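MaoC family protein (Mycobacterium tuberculosis H37Rv, PDB 3KHP) probably catalyses the reversible hydration of trans-2-enoyl thioesters to (3R)-3-hydroxyacyl thioesters. Local coordinates at residues N27-V32 / A125-K130; Y77-C82 / Q104-H109; C81-G86 / L118-E123; I137-G142 / L157-L162. All blocks are in the same frame, centred on the assembly; numbering follows the deposited sequence.

Contact 1 of 4, residues N27-V32 / A125-K130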
loop_
_atom_site.group_PDB
_atom_site.type_symbol
_atom_site.label_atom_id
_atom_site.label_comp_id
_atom_site.label_asym_id
_atom_site.label_seq_id
_atom_site.Cartn_x
_atom_site.Cartn_y
_atom_site.Cartn_z
ATOM N N ASN A 27 -15.712 -12.634 -33.767
ATOM C CA ASN A 27 -15.638 -14.086 -33.796
ATOM C C ASN A 27 -14.982 -14.663 -32.528
ATOM O O ASN A 27 -14.787 -15.868 -32.451
ATOM C CB ASN A 27 -14.825 -14.545 -35.012
ATOM C CG ASN A 27 -15.554 -14.382 -36.341
ATOM O OD1 ASN A 27 -16.751 -14.238 -36.396
ATOM N ND2 ASN A 27 -14.798 -14.441 -37.430
ATOM N N SER A 28 -14.661 -13.824 -31.532
ATOM C CA SER A 28 -13.840 -14.236 -30.387
ATOM C C SER A 28 -14.664 -14.624 -29.136
ATOM O O SER A 28 -14.117 -15.066 -28.150
ATOM C CB SER A 28 -12.871 -13.112 -30.041
ATOM O OG SER A 28 -13.598 -11.983 -29.553
ATOM N N ILE A 29 -15.974 -14.436 -29.175
ATOM C CA ILE A 29 -16.805 -14.817 -28.051
ATOM C C ILE A 29 -16.532 -16.285 -27.747
ATOM O O ILE A 29 -16.607 -17.115 -28.636
ATOM C CB ILE A 29 -18.315 -14.641 -28.345
ATOM C CG1 ILE A 29 -18.679 -13.160 -28.482
ATOM C CG2 ILE A 29 -19.182 -15.321 -27.242
ATOM C CD1 ILE A 29 -20.141 -12.944 -28.874
ATOM N N GLY A 30 -16.191 -16.596 -26.502
ATOM C CA GLY A 30 -15.893 -17.972 -26.107
ATOM C C GLY A 30 -14.411 -18.228 -26.052
ATOM O O GLY A 30 -13.988 -19.233 -25.476
ATOM N N ALA A 31 -13.600 -17.347 -26.642
ATOM C CA ALA A 31 -12.128 -17.516 -26.569
ATOM C C ALA A 31 -11.643 -17.476 -25.100
ATOM O O ALA A 31 -12.235 -16.800 -24.276
ATOM C CB ALA A 31 -11.414 -16.475 -27.377
ATOM N N VAL A 32 -10.592 -18.222 -24.790
ATOM C CA VAL A 32 -10.185 -18.431 -23.407
ATOM C C VAL A 32 -8.688 -18.470 -23.287
ATOM O O VAL A 32 -7.996 -18.851 -24.243
ATOM C CB VAL A 32 -10.697 -19.777 -22.830
ATOM C CG1 VAL A 32 -12.165 -19.865 -22.893
ATOM C CG2 VAL A 32 -10.074 -20.916 -23.572
ATOM N N ALA A 125 -16.918 -13.462 -22.505
ATOM C CA ALA A 125 -18.253 -13.921 -22.200
ATOM C C ALA A 125 -19.219 -13.439 -23.241
ATOM O O ALA A 125 -20.143 -14.150 -23.593
ATOM C CB ALA A 125 -18.723 -13.432 -20.823
ATOM N N ASP A 126 -19.040 -12.208 -23.686
ATOM C CA ASP A 126 -20.001 -11.607 -24.590
ATOM C C ASP A 126 -19.378 -10.413 -25.271
ATOM O O ASP A 126 -18.453 -9.773 -24.725
ATOM C CB ASP A 126 -21.296 -11.213 -23.874
ATOM C CG ASP A 126 -22.492 -11.086 -24.831
ATOM O OD1 ASP A 126 -22.384 -11.541 -25.993
ATOM O OD2 ASP A 126 -23.557 -10.539 -24.436
ATOM N N ILE A 127 -19.844 -10.189 -26.505
ATOM C CA ILE A 127 -19.519 -9.007 -27.290
ATOM C C ILE A 127 -20.807 -8.468 -27.917
ATOM O O ILE A 127 -21.557 -9.210 -28.563
ATOM C CB ILE A 127 -18.462 -9.273 -28.369
ATOM C CG1 ILE A 127 -17.213 -9.906 -27.768
ATOM C CG2 ILE A 127 -18.070 -7.980 -29.023
ATOM C CD1 ILE A 127 -16.011 -9.809 -28.660
ATOM N N GLN A 128 -21.078 -7.193 -27.674
ATOM C CA GLN A 128 -22.279 -6.585 -28.149
ATOM C C GLN A 128 -21.887 -5.412 -29.024
ATOM O O GLN A 128 -20.977 -4.644 -28.698
ATOM C CB GLN A 128 -23.188 -6.172 -26.997
ATOM C CG GLN A 128 -23.614 -7.353 -26.113
ATOM C CD GLN A 128 -24.731 -7.036 -25.097
ATOM O OE1 GLN A 128 -25.390 -6.006 -25.164
ATOM N NE2 GLN A 128 -24.943 -7.957 -24.158
ATOM N N ASP A 129 -22.538 -5.349 -30.183
ATOM C CA ASP A 129 -22.345 -4.306 -31.178
ATOM C C ASP A 129 -23.663 -3.533 -31.256
ATOM O O ASP A 129 -24.688 -4.071 -31.667
ATOM C CB ASP A 129 -21.995 -4.950 -32.522
ATOM C CG ASP A 129 -21.591 -3.923 -33.588
ATOM O OD1 ASP A 129 -21.924 -2.721 -33.441
ATOM O OD2 ASP A 129 -20.942 -4.338 -34.590
ATOM N N LYS A 130 -23.636 -2.275 -30.832
ATOM C CA LYS A 130 -24.838 -1.455 -30.855
ATOM C C LYS A 130 -24.949 -0.630 -32.136
ATOM O O LYS A 130 -25.911 0.150 -32.296
ATOM C CB LYS A 130 -24.906 -0.573 -29.609
ATOM C CG LYS A 130 -24.801 -1.369 -28.293
ATOM C CD LYS A 130 -26.031 -2.206 -28.006
ATOM C CE LYS A 130 -25.807 -3.169 -26.858
ATOM N NZ LYS A 130 -26.854 -4.223 -26.796
#
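I29 and I127 provide the apolar part of this contact, their side chains passing in opposite senses until CG1 of I29 is 3.6 Å from CG1 of I127. In I29, CG1 sits beside its own backbone N (chi1 -68°), and the extended chain beyond carries CD1 over the strand backbone, 3.6 Å from N of I127. The second branch, CG2, turns toward the carbonyl oxygen of A125, so a beta-branched residue covers two places on the strand at once. I127 is buried, with V91 and F168 packed on it as well.

Among the polar groups, S28 makes only a van der Waals touch here, OG to I127 CD1 at 3.4 Å; its OG is hydrogen-bonded to the backbone O of D25, so a small hydroxyl can be buried with its polar end satisfied. S28 to A31 form a type II beta turn, closed by A31 N to S28 O at 2.8 Å, and the positive phi of G30 (100°) fits glycine. Backbone bonds of G30 and A31 with V124 tie this turn to the strand. A125 and D126 both face V139 of neighbouring strand 136-145, a classic beta bulge.

The side chains of D126 and I29 run alongside each other, D126 OD1 being 3.9 Å from I29 CD1. D126 OD2 accepts a nearly straight bond from Q128 NE2 at 2.9 Å, the donor lying above the carboxylate plane; Q128 NE2 also bonds O of E174.

Contact 2 of 4, residues Y77-C82 / Q104-H109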
loop_
_atom_site.group_PDB
_atom_site.type_symbol
_atom_site.label_atom_id
_atom_site.label_comp_id
_atom_site.label_asym_id
_atom_site.label_seq_id
_atom_site.Cartn_x
_atom_site.Cartn_y
_atom_site.Cartn_z
ATOM N N TYR A 77 -11.178 -8.490 -2.983
ATOM C CA TYR A 77 -9.838 -8.937 -3.388
ATOM C C TYR A 77 -9.902 -9.895 -4.616
ATOM O O TYR A 77 -8.903 -10.094 -5.280
ATOM C CB TYR A 77 -9.063 -9.552 -2.212
ATOM C CG TYR A 77 -7.610 -9.819 -2.503
ATOM C CD1 TYR A 77 -6.708 -8.766 -2.690
ATOM C CD2 TYR A 77 -7.142 -11.124 -2.652
ATOM C CE1 TYR A 77 -5.370 -9.005 -3.004
ATOM C CE2 TYR A 77 -5.795 -11.383 -2.985
ATOM C CZ TYR A 77 -4.918 -10.311 -3.142
ATOM O OH TYR A 77 -3.624 -10.560 -3.465
ATOM N N ALA A 78 -11.060 -10.456 -4.942
ATOM C CA ALA A 78 -11.173 -11.295 -6.156
ATOM C C ALA A 78 -10.738 -10.544 -7.426
ATOM O O ALA A 78 -10.242 -11.156 -8.337
ATOM C CB ALA A 78 -12.555 -11.831 -6.336
ATOM N N VAL A 79 -10.873 -9.231 -7.458
ATOM C CA VAL A 79 -10.463 -8.482 -8.631
ATOM C C VAL A 79 -8.958 -8.448 -8.838
ATOM O O VAL A 79 -8.512 -8.255 -9.965
ATOM C CB VAL A 79 -11.047 -7.065 -8.668
ATOM C CG1 VAL A 79 -12.605 -7.120 -8.591
ATOM C CG2 VAL A 79 -10.429 -6.176 -7.607
ATOM N N ILE A 80 -8.178 -8.752 -7.793
ATOM C CA ILE A 80 -6.753 -8.807 -7.911
ATOM C C ILE A 80 -6.206 -10.208 -8.120
ATOM O O ILE A 80 -5.317 -10.387 -8.927
ATOM C CB ILE A 80 -6.086 -8.255 -6.665
ATOM C CG1 ILE A 80 -6.600 -6.838 -6.345
ATOM C CG2 ILE A 80 -4.559 -8.304 -6.830
ATOM C CD1 ILE A 80 -6.322 -5.771 -7.472
ATOM N N CYS A 81 -6.721 -11.205 -7.393
ATOM C CA CYS A 81 -6.286 -12.614 -7.530
ATOM C C CYS A 81 -7.089 -13.438 -8.523
ATOM O O CYS A 81 -6.765 -14.605 -8.762
ATOM C CB CYS A 81 -6.318 -13.360 -6.173
ATOM S SG CYS A 81 -7.913 -13.452 -5.400
ATOM N N CYS A 82 -8.155 -12.881 -9.059
ATOM C CA CYS A 82 -8.944 -13.590 -10.077
ATOM C C CYS A 82 -9.419 -12.664 -11.184
ATOM O O CYS A 82 -10.605 -12.651 -11.492
ATOM C CB CYS A 82 -10.158 -14.271 -9.434
ATOM S SG CYS A 82 -11.002 -15.509 -10.508
ATOM N N GLN A 104 -18.335 -4.079 -12.806
ATOM C CA GLN A 104 -17.547 -5.176 -12.230
ATOM C C GLN A 104 -18.394 -6.019 -11.282
ATOM O O GLN A 104 -19.094 -5.496 -10.428
ATOM C CB GLN A 104 -16.351 -4.630 -11.455
ATOM C CG GLN A 104 -15.449 -5.700 -10.834
ATOM C CD GLN A 104 -14.686 -6.447 -11.896
ATOM O OE1 GLN A 104 -14.143 -5.819 -12.836
ATOM N NE2 GLN A 104 -14.627 -7.793 -11.771
ATOM N N GLY A 105 -18.305 -7.331 -11.421
ATOM C CA GLY A 105 -18.993 -8.255 -10.541
ATOM C C GLY A 105 -17.989 -9.243 -10.001
ATOM O O GLY A 105 -16.973 -9.552 -10.661
ATOM N N ILE A 106 -18.224 -9.700 -8.776
ATOM C CA ILE A 106 -17.437 -10.770 -8.243
ATOM C C ILE A 106 -18.399 -11.765 -7.610
ATOM O O ILE A 106 -19.455 -11.401 -7.190
ATOM C CB ILE A 106 -16.389 -10.294 -7.224
ATOM C CG1 ILE A 106 -17.071 -9.786 -5.961
ATOM C CG2 ILE A 106 -15.446 -9.228 -7.809
ATOM C CD1 ILE A 106 -16.118 -9.411 -4.905
ATOM N N ARG A 107 -18.035 -13.029 -7.559
ATOM C CA ARG A 107 -18.828 -14.003 -6.814
ATOM C C ARG A 107 -17.862 -14.919 -6.097
ATOM O O ARG A 107 -16.922 -15.412 -6.715
ATOM C CB ARG A 107 -19.762 -14.774 -7.770
ATOM C CG ARG A 107 -20.581 -15.858 -7.127
ATOM C CD ARG A 107 -21.723 -16.389 -8.049
ATOM N NE ARG A 107 -22.630 -15.319 -8.432
ATOM C CZ ARG A 107 -23.734 -14.984 -7.779
ATOM N NH1 ARG A 107 -24.116 -15.649 -6.692
ATOM N NH2 ARG A 107 -24.471 -13.970 -8.215
ATOM N N LEU A 108 -18.074 -15.134 -4.802
ATOM C CA LEU A 108 -17.180 -15.995 -4.018
ATOM C C LEU A 108 -17.909 -17.273 -3.606
ATOM O O LEU A 108 -19.095 -17.265 -3.336
ATOM C CB LEU A 108 -16.651 -15.255 -2.786
ATOM C CG LEU A 108 -15.479 -14.252 -2.953
ATOM C CD1 LEU A 108 -14.173 -14.881 -3.480
ATOM C CD2 LEU A 108 -15.929 -13.118 -3.837
ATOM N N HIS A 109 -17.170 -18.376 -3.590
ATOM C CA HIS A 109 -17.692 -19.689 -3.228
ATOM C C HIS A 109 -17.028 -20.241 -2.002
ATOM O O HIS A 109 -17.466 -21.260 -1.457
ATOM C CB HIS A 109 -17.479 -20.628 -4.393
ATOM C CG HIS A 109 -18.204 -20.179 -5.604
ATOM N ND1 HIS A 109 -19.560 -20.358 -5.756
ATOM C CD2 HIS A 109 -17.798 -19.439 -6.662
ATOM C CE1 HIS A 109 -19.947 -19.802 -6.888
ATOM N NE2 HIS A 109 -18.896 -19.243 -7.462
#
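A short helix packed on the antiparallel sheet of the N-terminal, hydratase 2-like half is what A78 and V79 of helix 78-81 make with Q104, I106 and L108 of strand 103-108. All five residues are buried, and the interface between them is mainly aliphatic. V79 crosses I106 at a slant, its CG1 reaching 3.6 Å from CG2 of I106. I106 CG2 lies beside its own N, whereas I106 CG1 sits between N and the carbonyl carbon (chi1 68°), so it is the short branch that meets the helix. A78 is small enough to let the helix backbone come close: its CB lies 4.2 Å from I106 CG2, with L108 CD2 at the margin of the same patch. Y235 of helix 231-245 also packs on V79, Q104 and I106.

Q104 brings a polar group into this setting. Bent at chi2 (70°), it lays its amide beside V79, NE2 being 3.8 Å from V79 CG1. The amide is restricted by two bonds together, one between Q104 OE1 and OG1 of T158, the other a bent one from Q104 NE2 to O of G105 at 3.1 Å, with the donor above the carbonyl plane.

Contact 3 of 4, residues C81-G86 / L118-E123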
loop_
_atom_site.group_PDB
_atom_site.type_symbol
_atom_site.label_atom_id
_atom_site.label_comp_id
_atom_site.label_asym_id
_atom_site.label_seq_id
_atom_site.Cartn_x
_atom_site.Cartn_y
_atom_site.Cartn_z
ATOM N N CYS A 81 -6.721 -11.205 -7.393
ATOM C CA CYS A 81 -6.286 -12.614 -7.530
ATOM C C CYS A 81 -7.089 -13.438 -8.523
ATOM O O CYS A 81 -6.765 -14.605 -8.762
ATOM C CB CYS A 81 -6.318 -13.360 -6.173
ATOM S SG CYS A 81 -7.913 -13.452 -5.400
ATOM N N CYS A 82 -8.155 -12.881 -9.059
ATOM C CA CYS A 82 -8.944 -13.590 -10.077
ATOM C C CYS A 82 -9.419 -12.664 -11.184
ATOM O O CYS A 82 -10.605 -12.651 -11.492
ATOM C CB CYS A 82 -10.158 -14.271 -9.434
ATOM S SG CYS A 82 -11.002 -15.509 -10.508
ATOM N N PRO A 83 -8.500 -11.891 -11.784
ATOM C CA PRO A 83 -8.899 -10.872 -12.741
ATOM C C PRO A 83 -9.354 -11.479 -14.074
ATOM O O PRO A 83 -8.682 -12.342 -14.595
ATOM C CB PRO A 83 -7.613 -10.054 -12.944
ATOM C CG PRO A 83 -6.534 -10.954 -12.642
ATOM C CD PRO A 83 -7.038 -12.020 -11.713
ATOM N N ALA A 84 -10.485 -11.030 -14.598
ATOM C CA ALA A 84 -10.973 -11.473 -15.898
ATOM C C ALA A 84 -10.177 -10.820 -17.047
ATOM O O ALA A 84 -10.422 -11.105 -18.217
ATOM C CB ALA A 84 -12.484 -11.180 -16.035
ATOM N N PHE A 85 -9.194 -10.004 -16.709
ATOM C CA PHE A 85 -8.564 -9.130 -17.679
ATOM C C PHE A 85 -7.870 -9.797 -18.871
ATOM O O PHE A 85 -8.016 -9.323 -19.982
ATOM C CB PHE A 85 -7.592 -8.180 -16.975
ATOM C CG PHE A 85 -8.275 -7.078 -16.185
ATOM C CD1 PHE A 85 -9.554 -6.621 -16.521
ATOM C CD2 PHE A 85 -7.619 -6.479 -15.115
ATOM C CE1 PHE A 85 -10.168 -5.575 -15.806
ATOM C CE2 PHE A 85 -8.228 -5.445 -14.379
ATOM C CZ PHE A 85 -9.511 -4.989 -14.736
ATOM N N GLY A 86 -7.124 -10.874 -18.636
ATOM C CA GLY A 86 -6.410 -11.583 -19.687
ATOM C C GLY A 86 -7.202 -11.874 -20.960
ATOM O O GLY A 86 -6.636 -11.897 -22.047
ATOM N N LEU A 118 -4.292 -19.203 -6.720
ATOM C CA LEU A 118 -5.396 -19.622 -7.581
ATOM C C LEU A 118 -4.931 -19.843 -9.015
ATOM O O LEU A 118 -4.038 -19.175 -9.501
ATOM C CB LEU A 118 -6.529 -18.608 -7.584
ATOM C CG LEU A 118 -7.395 -18.410 -6.376
ATOM C CD1 LEU A 118 -8.298 -17.193 -6.654
ATOM C CD2 LEU A 118 -8.198 -19.682 -6.052
ATOM N N SER A 119 -5.573 -20.808 -9.654
ATOM C CA SER A 119 -5.428 -21.122 -11.049
ATOM C C SER A 119 -6.574 -20.401 -11.714
ATOM O O SER A 119 -7.738 -20.735 -11.477
ATOM C CB SER A 119 -5.599 -22.642 -11.239
ATOM O OG SER A 119 -5.716 -22.986 -12.611
ATOM N N VAL A 120 -6.247 -19.393 -12.510
ATOM C CA VAL A 120 -7.230 -18.493 -13.045
ATOM C C VAL A 120 -7.293 -18.657 -14.566
ATOM O O VAL A 120 -6.278 -18.643 -15.242
ATOM C CB VAL A 120 -6.912 -17.037 -12.666
ATOM C CG1 VAL A 120 -7.941 -16.095 -13.232
ATOM C CG2 VAL A 120 -6.843 -16.894 -11.139
ATOM N N VAL A 121 -8.507 -18.845 -15.068
ATOM C CA VAL A 121 -8.785 -18.907 -16.484
ATOM C C VAL A 121 -9.778 -17.827 -16.786
ATOM O O VAL A 121 -10.684 -17.596 -15.995
ATOM C CB VAL A 121 -9.389 -20.274 -16.881
ATOM C CG1 VAL A 121 -9.988 -20.219 -18.294
ATOM C CG2 VAL A 121 -8.327 -21.408 -16.704
ATOM N N THR A 122 -9.596 -17.148 -17.916
ATOM C CA THR A 122 -10.529 -16.107 -18.325
ATOM C C THR A 122 -11.167 -16.370 -19.700
ATOM O O THR A 122 -10.744 -17.242 -20.477
ATOM C CB THR A 122 -9.847 -14.731 -18.371
ATOM O OG1 THR A 122 -8.953 -14.691 -19.479
ATOM C CG2 THR A 122 -9.074 -14.463 -17.094
ATOM N N GLU A 123 -12.175 -15.571 -20.005
ATOM C CA GLU A 123 -13.014 -15.853 -21.139
ATOM C C GLU A 123 -13.771 -14.644 -21.648
ATOM O O GLU A 123 -14.270 -13.829 -20.877
ATOM C CB GLU A 123 -14.028 -16.894 -20.714
ATOM C CG GLU A 123 -14.908 -17.354 -21.851
ATOM C CD GLU A 123 -15.938 -18.366 -21.405
ATOM O OE1 GLU A 123 -15.902 -18.816 -20.200
ATOM O OE2 GLU A 123 -16.776 -18.683 -22.280
#
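L118, V120 and T122, every second residue of strand 116-129, turn their side chains to the chain 81-86, which runs over the sheet of the probable hot-dog fold as it leaves helix 78-81. Apolar contacts run from the C81 end to P83. L118 CD1 lies 4.0 Å from SG of C81 and loosely touches CB of C82, and the C82 thiol reaches the strand at V120 CG1, 4.1 Å from its SG. The ring of P83 adds a looser touch on the same methyl. W40 and F38 of strand 36-40 extend this patch, W40 packing on C81 and L118, F38 on P83 and V120.

The closest approaches are of methyl groups on backbone carbonyls rather than hydrogen bonds. V120 has CG1 anti to its N (chi1 180°), which puts CG2 on the N side, 3.3 Å from O of C81. In the same way T122 CG2 comes 3.3 Å from O of P83, and T122 CB lies 3.7 Å from O of A84.

A threonine suits this place because its branches do different work: CG2 meets the chain, whereas OG1, with chi1 71°, is hydrogen-bonded to OG1 of T33 and brushes past G86, 3.6 Å from its carbonyl carbon.

Contact 4 of 4, residues I137-G142 / L157-L162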
loop_
_atom_site.group_PDB
_atom_site.type_symbol
_atom_site.label_atom_id
_atom_site.label_comp_id
_atom_site.label_asym_id
_atom_site.label_seq_id
_atom_site.Cartn_x
_atom_site.Cartn_y
_atom_site.Cartn_z
ATOM N N ILE A 137 -19.772 -3.199 -26.427
ATOM C CA ILE A 137 -19.697 -3.756 -25.087
ATOM C C ILE A 137 -18.936 -5.092 -25.073
ATOM O O ILE A 137 -19.306 -6.028 -25.787
ATOM C CB ILE A 137 -21.111 -4.045 -24.509
ATOM C CG1 ILE A 137 -21.967 -2.774 -24.428
ATOM C CG2 ILE A 137 -21.010 -4.688 -23.113
ATOM C CD1 ILE A 137 -23.330 -3.044 -23.815
ATOM N N VAL A 138 -17.901 -5.192 -24.243
ATOM C CA VAL A 138 -17.128 -6.410 -24.121
ATOM C C VAL A 138 -17.232 -6.951 -22.682
ATOM O O VAL A 138 -17.060 -6.191 -21.730
ATOM C CB VAL A 138 -15.702 -6.148 -24.443
ATOM C CG1 VAL A 138 -14.895 -7.415 -24.277
ATOM C CG2 VAL A 138 -15.597 -5.655 -25.834
ATOM N N VAL A 139 -17.529 -8.246 -22.538
ATOM C CA VAL A 139 -17.688 -8.871 -21.222
ATOM C C VAL A 139 -16.681 -9.987 -21.027
ATOM O O VAL A 139 -16.639 -10.942 -21.787
ATOM C CB VAL A 139 -19.130 -9.359 -20.969
ATOM C CG1 VAL A 139 -19.298 -9.854 -19.515
ATOM C CG2 VAL A 139 -20.081 -8.243 -21.219
ATOM N N LEU A 140 -15.846 -9.824 -20.009
ATOM C CA LEU A 140 -14.785 -10.762 -19.699
ATOM C C LEU A 140 -15.103 -11.445 -18.364
ATOM O O LEU A 140 -15.597 -10.817 -17.455
ATOM C CB LEU A 140 -13.438 -10.043 -19.678
ATOM C CG LEU A 140 -13.176 -9.099 -20.866
ATOM C CD1 LEU A 140 -11.876 -8.317 -20.670
ATOM C CD2 LEU A 140 -13.151 -9.864 -22.187
ATOM N N ARG A 141 -14.854 -12.742 -18.266
ATOM C CA ARG A 141 -15.276 -13.496 -17.114
ATOM C C ARG A 141 -14.097 -14.245 -16.632
ATOM O O ARG A 141 -13.450 -14.884 -17.429
ATOM C CB ARG A 141 -16.366 -14.513 -17.456
ATOM C CG ARG A 141 -16.761 -15.379 -16.244
ATOM C CD ARG A 141 -17.437 -16.674 -16.613
ATOM N NE ARG A 141 -18.771 -16.467 -17.135
ATOM C CZ ARG A 141 -19.222 -16.921 -18.307
ATOM N NH1 ARG A 141 -18.461 -17.636 -19.131
ATOM N NH2 ARG A 141 -20.470 -16.643 -18.652
ATOM N N GLY A 142 -13.827 -14.181 -15.326
ATOM C CA GLY A 142 -12.697 -14.889 -14.739
ATOM C C GLY A 142 -13.164 -15.968 -13.782
ATOM O O GLY A 142 -14.111 -15.783 -13.087
ATOM N N LEU A 157 -16.585 -10.802 -13.193
ATOM C CA LEU A 157 -17.150 -10.361 -14.433
ATOM C C LEU A 157 -16.819 -8.883 -14.648
ATOM O O LEU A 157 -17.233 -8.030 -13.879
ATOM C CB LEU A 157 -18.661 -10.612 -14.434
ATOM C CG LEU A 157 -19.337 -10.503 -15.798
ATOM C CD1 LEU A 157 -18.994 -11.755 -16.626
ATOM C CD2 LEU A 157 -20.900 -10.286 -15.675
ATOM N N THR A 158 -16.101 -8.594 -15.719
ATOM C CA THR A 158 -15.745 -7.240 -16.066
ATOM C C THR A 158 -16.430 -6.884 -17.382
ATOM O O THR A 158 -16.204 -7.528 -18.404
ATOM C CB THR A 158 -14.229 -7.123 -16.170
ATOM O OG1 THR A 158 -13.665 -7.552 -14.931
ATOM C CG2 THR A 158 -13.775 -5.710 -16.506
ATOM N N THR A 159 -17.292 -5.876 -17.321
ATOM C CA THR A 159 -18.029 -5.359 -18.458
ATOM C C THR A 159 -17.416 -4.027 -18.886
ATOM O O THR A 159 -17.370 -3.081 -18.103
ATOM C CB THR A 159 -19.472 -5.158 -18.082
ATOM O OG1 THR A 159 -20.037 -6.425 -17.678
ATOM C CG2 THR A 159 -20.275 -4.584 -19.250
ATOM N N LEU A 160 -16.916 -3.984 -20.117
ATOM C CA LEU A 160 -16.240 -2.815 -20.669
ATOM C C LEU A 160 -17.092 -2.105 -21.715
ATOM O O LEU A 160 -17.696 -2.737 -22.585
ATOM C CB LEU A 160 -14.930 -3.239 -21.279
ATOM C CG LEU A 160 -14.001 -3.975 -20.327
ATOM C CD1 LEU A 160 -12.912 -4.678 -21.121
ATOM C CD2 LEU A 160 -13.415 -3.007 -19.287
ATOM N N VAL A 161 -17.196 -0.794 -21.601
ATOM C CA VAL A 161 -17.897 -0.023 -22.611
ATOM C C VAL A 161 -16.857 0.673 -23.456
ATOM O O VAL A 161 -16.017 1.443 -22.939
ATOM C CB VAL A 161 -18.856 0.992 -22.010
ATOM C CG1 VAL A 161 -19.506 1.817 -23.127
ATOM C CG2 VAL A 161 -19.938 0.283 -21.114
ATOM N N LEU A 162 -16.865 0.353 -24.750
ATOM C CA LEU A 162 -15.942 0.986 -25.707
ATOM C C LEU A 162 -16.740 2.033 -26.508
ATOM O O LEU A 162 -17.425 1.706 -27.498
ATOM C CB LEU A 162 -15.286 -0.076 -26.590
ATOM C CG LEU A 162 -14.573 -1.184 -25.803
ATOM C CD1 LEU A 162 -14.001 -2.187 -26.759
ATOM C CD2 LEU A 162 -13.469 -0.632 -24.908
#
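V138, L140, T158 and L160 form the buried face of this strand pair, with L162 at its end. L140 CD1 meets L160 CD1 at 3.8 Å, and V138 CG2 lies 3.9 Å from CD1 of L162; the leucines, with their longer branched chains, fill this side. A88 touches L140 and F85 touches T158. T158 is the polar member, and its OG1 is satisfied by a hydrogen bond to OE1 of Q104.

Between the two faces runs the backbone ladder of a beta hairpin, strands 136-145 and 152-162, which belongs to the antiparallel sheet of the probable hot-dog fold. V138 pairs with L160 and L140 with T158 as hydrogen-bonded pairs, two bonds each. The straightest are L160 N to V138 O at 2.7 Å (176°) and L140 N to T158 O at 2.8 Å (178°).

The other face is more open to solvent: I137, V139, R141 and T159 are partly exposed and L157 is exposed. Beta-branched I137, V139 and T159 suit the extended backbone here. I137 CG2 and T159 CG2 are 3.9 Å apart, and T159 stands alongside V139. Yet the tightest side-chain touch of the pair is on this face: L157 has CG anti to the backbone N (chi1 -166°), and its CD1 lies across V139 CG1 at 3.5 Å, closer than usual for two carbons. L157 CD1 also touches CB of R141, whose guanidinium is turned to a salt bridge from NH1 to E123 OE1.

How the contacts relate
The four contacts gather on one antiparallel sheet. Contacts 2 and 3, their centres about 9 Å apart, share C81 and C82, so one stretch, helix 78-81 and the chain after it, packs on strand 103-108 and then on strand 116-129. Contact 1 uses the C-terminal end (from residue 125) of strand 116-129 and encloses contacts 2 and 3 along the chain; contact 4 follows in series. Contacts 1 and 4, about 9 Å between centres, are joined by probable backbone hydrogen bonds of V139 with A125 and D126. Contacts 3 and 4 meet through a salt bridge and the packing of A84, contacts 2 and 4 through neighbouring strands 103-108 and 152-162. Helix 78-81, the chain after it and the loop before strand 36-40 all lie against the same sheet.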